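Local coordinates for UPF0237 protein SP_0238 (Streptococcus pneumoniae, PDB 1ZPV) that is of unknown function but carries an ACT domain and forms a homodimer, consistent with a regulatory or ligand-sensing role like that of other ACT proteins, at residues C[17-20]-C[21-25]; C[51-54]-C[55-59]. One frame throughout, in Å; residues are numbered along the deposited sequence.

Contact 1 of 2, residues C[17-20]-C[21-25]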
loop_
_atom_site.group_PDB
_atom_site.type_symbol
_atom_site.label_atom_id
_atom_site.label_comp_id
_atom_site.label_asym_id
_atom_site.label_seq_id
_atom_site.Cartn_x
_atom_site.Cartn_y
_atom_site.Cartn_z
ATOM N N GLY C 17 1.338 18.868 -11.413
ATOM C CA GLY C 17 0.323 19.754 -10.877
ATOM C C GLY C 17 -0.510 19.228 -9.717
ATOM O O GLY C 17 -1.310 19.971 -9.159
ATOM N N ILE C 18 -0.342 17.961 -9.353
ATOM C CA ILE C 18 -1.270 17.348 -8.376
ATOM C C ILE C 18 -1.101 17.884 -6.956
ATOM O O ILE C 18 -2.084 18.280 -6.318
ATOM C CB ILE C 18 -1.254 15.782 -8.413
ATOM C CG1 ILE C 18 -1.634 15.260 -9.819
ATOM C CG2 ILE C 18 -2.222 15.182 -7.356
ATOM C CD1 ILE C 18 -2.913 15.982 -10.422
ATOM N N VAL C 19 0.133 17.898 -6.461
ATOM C CA VAL C 19 0.406 18.447 -5.129
ATOM C C VAL C 19 -0.125 19.877 -4.973
ATOM O O VAL C 19 -0.774 20.203 -3.976
ATOM C CB VAL C 19 1.888 18.429 -4.785
ATOM C CG1 VAL C 19 2.086 19.118 -3.423
ATOM C CG2 VAL C 19 2.376 16.946 -4.728
ATOM N N ALA C 20 0.144 20.725 -5.962
ATOM C CA ALA C 20 -0.367 22.094 -5.915
ATOM C C ALA C 20 -1.897 22.143 -5.938
ATOM O O ALA C 20 -2.514 22.922 -5.201
ATOM C CB ALA C 20 0.211 22.919 -7.048
ATOM N N GLY C 21 -2.511 21.321 -6.802
ATOM C CA GLY C 21 -3.980 21.384 -6.964
ATOM C C GLY C 21 -4.648 20.940 -5.663
ATOM O O GLY C 21 -5.551 21.587 -5.157
ATOM N N VAL C 22 -4.185 19.822 -5.120
ATOM C CA VAL C 22 -4.839 19.212 -3.970
ATOM C C VAL C 22 -4.578 20.049 -2.704
ATOM O O VAL C 22 -5.513 20.352 -1.972
ATOM C CB VAL C 22 -4.438 17.711 -3.814
ATOM C CG1 VAL C 22 -4.981 17.130 -2.497
ATOM C CG2 VAL C 22 -5.016 16.891 -4.953
ATOM N N SER C 23 -3.325 20.457 -2.475
ATOM C CA SER C 23 -3.025 21.331 -1.304
ATOM C C SER C 23 -3.783 22.669 -1.358
ATOM O O SER C 23 -4.224 23.167 -0.327
ATOM C CB SER C 23 -1.504 21.573 -1.113
ATOM O OG SER C 23 -0.912 22.247 -2.243
ATOM N N GLY C 24 -3.904 23.216 -2.576
ATOM C CA GLY C 24 -4.626 24.454 -2.865
ATOM C C GLY C 24 -6.113 24.307 -2.575
ATOM O O GLY C 24 -6.699 25.197 -1.947
ATOM N N LYS C 25 -6.706 23.179 -3.000
ATOM C CA LYS C 25 -8.125 22.875 -2.685
ATOM C C LYS C 25 -8.389 22.744 -1.173
ATOM O O LYS C 25 -9.376 23.285 -0.642
ATOM C CB LYS C 25 -8.551 21.575 -3.384
ATOM C CG LYS C 25 -10.048 21.266 -3.261
ATOM C CD LYS C 25 -10.884 22.361 -3.900
ATOM C CE LYS C 25 -12.368 22.024 -3.816
ATOM N NZ LYS C 25 -13.141 23.060 -4.560
#
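Gly21 and Ala20 bury the most surface here, and each is gripped through its backbone across one turn of helix 18-28. Gly21 N donates to Gly17 O at 3.0 Å with an N-H...O angle of 150°, which makes the N-cap glycine the acceptor of the first i to i+4 bond of the helix. One residue on, Val22 N reaches Ile18 O at 2.9 Å, the straightest bond of the set at 168°. Ala20 O then accepts Gly24 N at 3.0 Å. Ser23 adds a side-chain bond to this ladder. With OG set between its own backbone N and carbonyl carbon (chi1 62°), the hydroxyl folds back along the helix and gives its proton to Val19 O at 2.7 Å. Val19 O also accepts Ser23 N at 3.0 Å, and the two donors approach from opposite faces of the carbonyl plane. On the buried side, Ile18 and Val22 stand one turn apart, and the two side chains meet at a slant, with Ile18 CG2 4.1 Å from Val22 CG2. Both side chains are pressed on the sheet of the ACT fold: Ile18 against Val10, Met47 and Val75, Val22 against Val10, Met47 and Ile77. Farther along, Lys25 NZ forms salt bridges with Glu28 and with Glu65 of helix 59-72. The chemistry implies an amphipathic start to the helix: branched aliphatic side chains turn to the sheet, while the serine hydroxyl on the more open side spends its proton on the helix backbone itself.

Contact 2 of 2, residues C[51-54]-C[55-59]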
loop_
_atom_site.group_PDB
_atom_site.type_symbol
_atom_site.label_atom_id
_atom_site.label_comp_id
_atom_site.label_asym_id
_atom_site.label_seq_id
_atom_site.Cartn_x
_atom_site.Cartn_y
_atom_site.Cartn_z
ATOM N N VAL C 51 -5.984 15.909 7.380
ATOM C CA VAL C 51 -6.460 17.283 7.411
ATOM C C VAL C 51 -7.385 17.428 8.626
ATOM O O VAL C 51 -7.906 16.431 9.169
ATOM C CB VAL C 51 -7.178 17.636 6.054
ATOM C CG1 VAL C 51 -6.140 17.531 4.847
ATOM C CG2 VAL C 51 -8.419 16.724 5.824
ATOM N N SER C 52 -7.552 18.656 9.088
ATOM C CA SER C 52 -8.440 18.929 10.230
ATOM C C SER C 52 -9.007 20.339 10.167
ATOM O O SER C 52 -8.512 21.216 9.400
ATOM C CB SER C 52 -7.682 18.727 11.554
ATOM O OG SER C 52 -6.643 19.689 11.676
ATOM N N SER C 53 -10.064 20.545 10.942
ATOM C CA SER C 53 -10.660 21.858 11.118
ATOM C C SER C 53 -11.089 21.995 12.569
ATOM O O SER C 53 -11.425 21.001 13.207
ATOM C CB SER C 53 -11.894 21.995 10.234
ATOM O OG SER C 53 -12.474 23.305 10.352
ATOM N N ASP C 54 -11.129 23.220 13.070
ATOM C CA ASP C 54 -11.735 23.472 14.389
ATOM C C ASP C 54 -13.259 23.598 14.351
ATOM O O ASP C 54 -13.892 23.752 15.397
ATOM C CB ASP C 54 -11.049 24.635 15.135
ATOM C CG ASP C 54 -11.397 26.009 14.575
ATOM O OD1 ASP C 54 -12.146 26.114 13.581
ATOM O OD2 ASP C 54 -10.909 27.010 15.150
ATOM N N GLU C 55 -13.838 23.545 13.147
ATOM C CA GLU C 55 -15.291 23.529 12.964
ATOM C C GLU C 55 -15.719 22.172 12.420
ATOM O O GLU C 55 -14.970 21.538 11.672
ATOM C CB GLU C 55 -15.730 24.604 11.973
ATOM C CG GLU C 55 -14.677 25.644 11.692
ATOM C CD GLU C 55 -15.127 27.039 12.032
ATOM O OE1 GLU C 55 -16.082 27.173 12.841
ATOM O OE2 GLU C 55 -14.506 28.004 11.506
ATOM N N LYS C 56 -16.919 21.726 12.804
ATOM C CA LYS C 56 -17.495 20.508 12.241
ATOM C C LYS C 56 -17.719 20.770 10.760
ATOM O O LYS C 56 -18.021 21.912 10.369
ATOM C CB LYS C 56 -18.828 20.151 12.927
ATOM C CG LYS C 56 -18.691 19.822 14.429
ATOM C CD LYS C 56 -17.936 18.506 14.626
ATOM C CE LYS C 56 -17.774 18.136 16.091
ATOM N NZ LYS C 56 -16.742 17.074 16.213
ATOM N N GLN C 57 -17.531 19.727 9.958
ATOM C CA GLN C 57 -17.688 19.798 8.508
ATOM C C GLN C 57 -18.791 18.844 8.077
ATOM O O GLN C 57 -19.320 18.054 8.896
ATOM C CB GLN C 57 -16.359 19.464 7.787
ATOM C CG GLN C 57 -15.189 20.381 8.147
ATOM C CD GLN C 57 -15.437 21.796 7.697
ATOM O OE1 GLN C 57 -15.942 22.005 6.598
ATOM N NE2 GLN C 57 -15.129 22.778 8.557
ATOM N N ASP C 58 -19.162 18.920 6.799
ATOM C CA ASP C 58 -20.188 18.083 6.264
ATOM C C ASP C 58 -19.486 17.138 5.293
ATOM O O ASP C 58 -19.139 17.546 4.205
ATOM C CB ASP C 58 -21.240 18.942 5.537
ATOM C CG ASP C 58 -22.293 18.125 4.849
ATOM O OD1 ASP C 58 -22.396 16.912 5.131
ATOM O OD2 ASP C 58 -23.004 18.681 3.990
ATOM N N PHE C 59 -19.255 15.883 5.702
ATOM C CA PHE C 59 -18.559 14.933 4.830
ATOM C C PHE C 59 -19.343 14.575 3.579
ATOM O O PHE C 59 -18.747 14.121 2.611
ATOM C CB PHE C 59 -18.115 13.659 5.594
ATOM C CG PHE C 59 -16.891 13.879 6.407
ATOM C CD1 PHE C 59 -15.626 13.664 5.866
ATOM C CD2 PHE C 59 -16.994 14.416 7.685
ATOM C CE1 PHE C 59 -14.476 13.945 6.625
ATOM C CE2 PHE C 59 -15.868 14.701 8.459
ATOM C CZ PHE C 59 -14.602 14.459 7.936
#
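Ser53 and Glu55 face each other across an ST turn at the end of strand 44-53, where the ACT fold passes from its third strand into the loop before helix 59-72. The backbone is extended up to Ser53, helix-like at Asp54, and extended again from Glu55 to Asp58. The bend is held by the Ser53 side chain. Its OG, anti to the backbone N (chi1 -178°), accepts Glu55 N at 3.1 Å in a nearly straight bond, the hydrogen bond that defines the turn. Gln57, bent at chi2, brings its amide back to the Ser53 hydroxyl, where NE2 makes two weak bonds, one to Ser53 OG at 3.2 Å and one to Glu55 O at 3.4 Å. Ser53 OG thus links the strand end firmly to Glu55 N and weakly to Gln57. The side chains of Asp54 and Glu55 run alongside each other and point the same way, but Asp54 is modelled in two positions, so the closeness of the two carboxylates is doubtful. The arrangement is anchored from strand 4-12 and the residue before it: Ser53 pairs through its backbone with Ala3 and Met4, and Lys56 NZ bonds to Ala3 O. At the far end of the loop, Asp58 is the N-cap of helix 59-72, its OD1 accepting Thr60 N. Within the bend, the aliphatic part of Glu55 also leans on the serine hydroxyl, with Glu55 CG 3.5 Å from Ser53 OG.

How the contacts relate
From the N terminus, strand 4-12 leads through a loop to contact 1, which forms the first turns of helix 18-28. Strands 32-41 and 44-53 follow, and contact 2 turns the end of the latter towards helix 59-72; strand 75-81 completes the beta-alpha-beta-beta-alpha-beta order of the ACT fold. Both contacts are local and lie in series, neither crossing nor enclosing the other. Their centres are 19 Å apart, and their nearest atoms, about 7 Å apart, do not touch. Each marks an entry into a helix, and strands 4-12 and 75-81 are shared neighbours: Val10 and Ile77 meet contact 1, while Ala6 and Ile79 touch Phe59, at the end of segment 55-59.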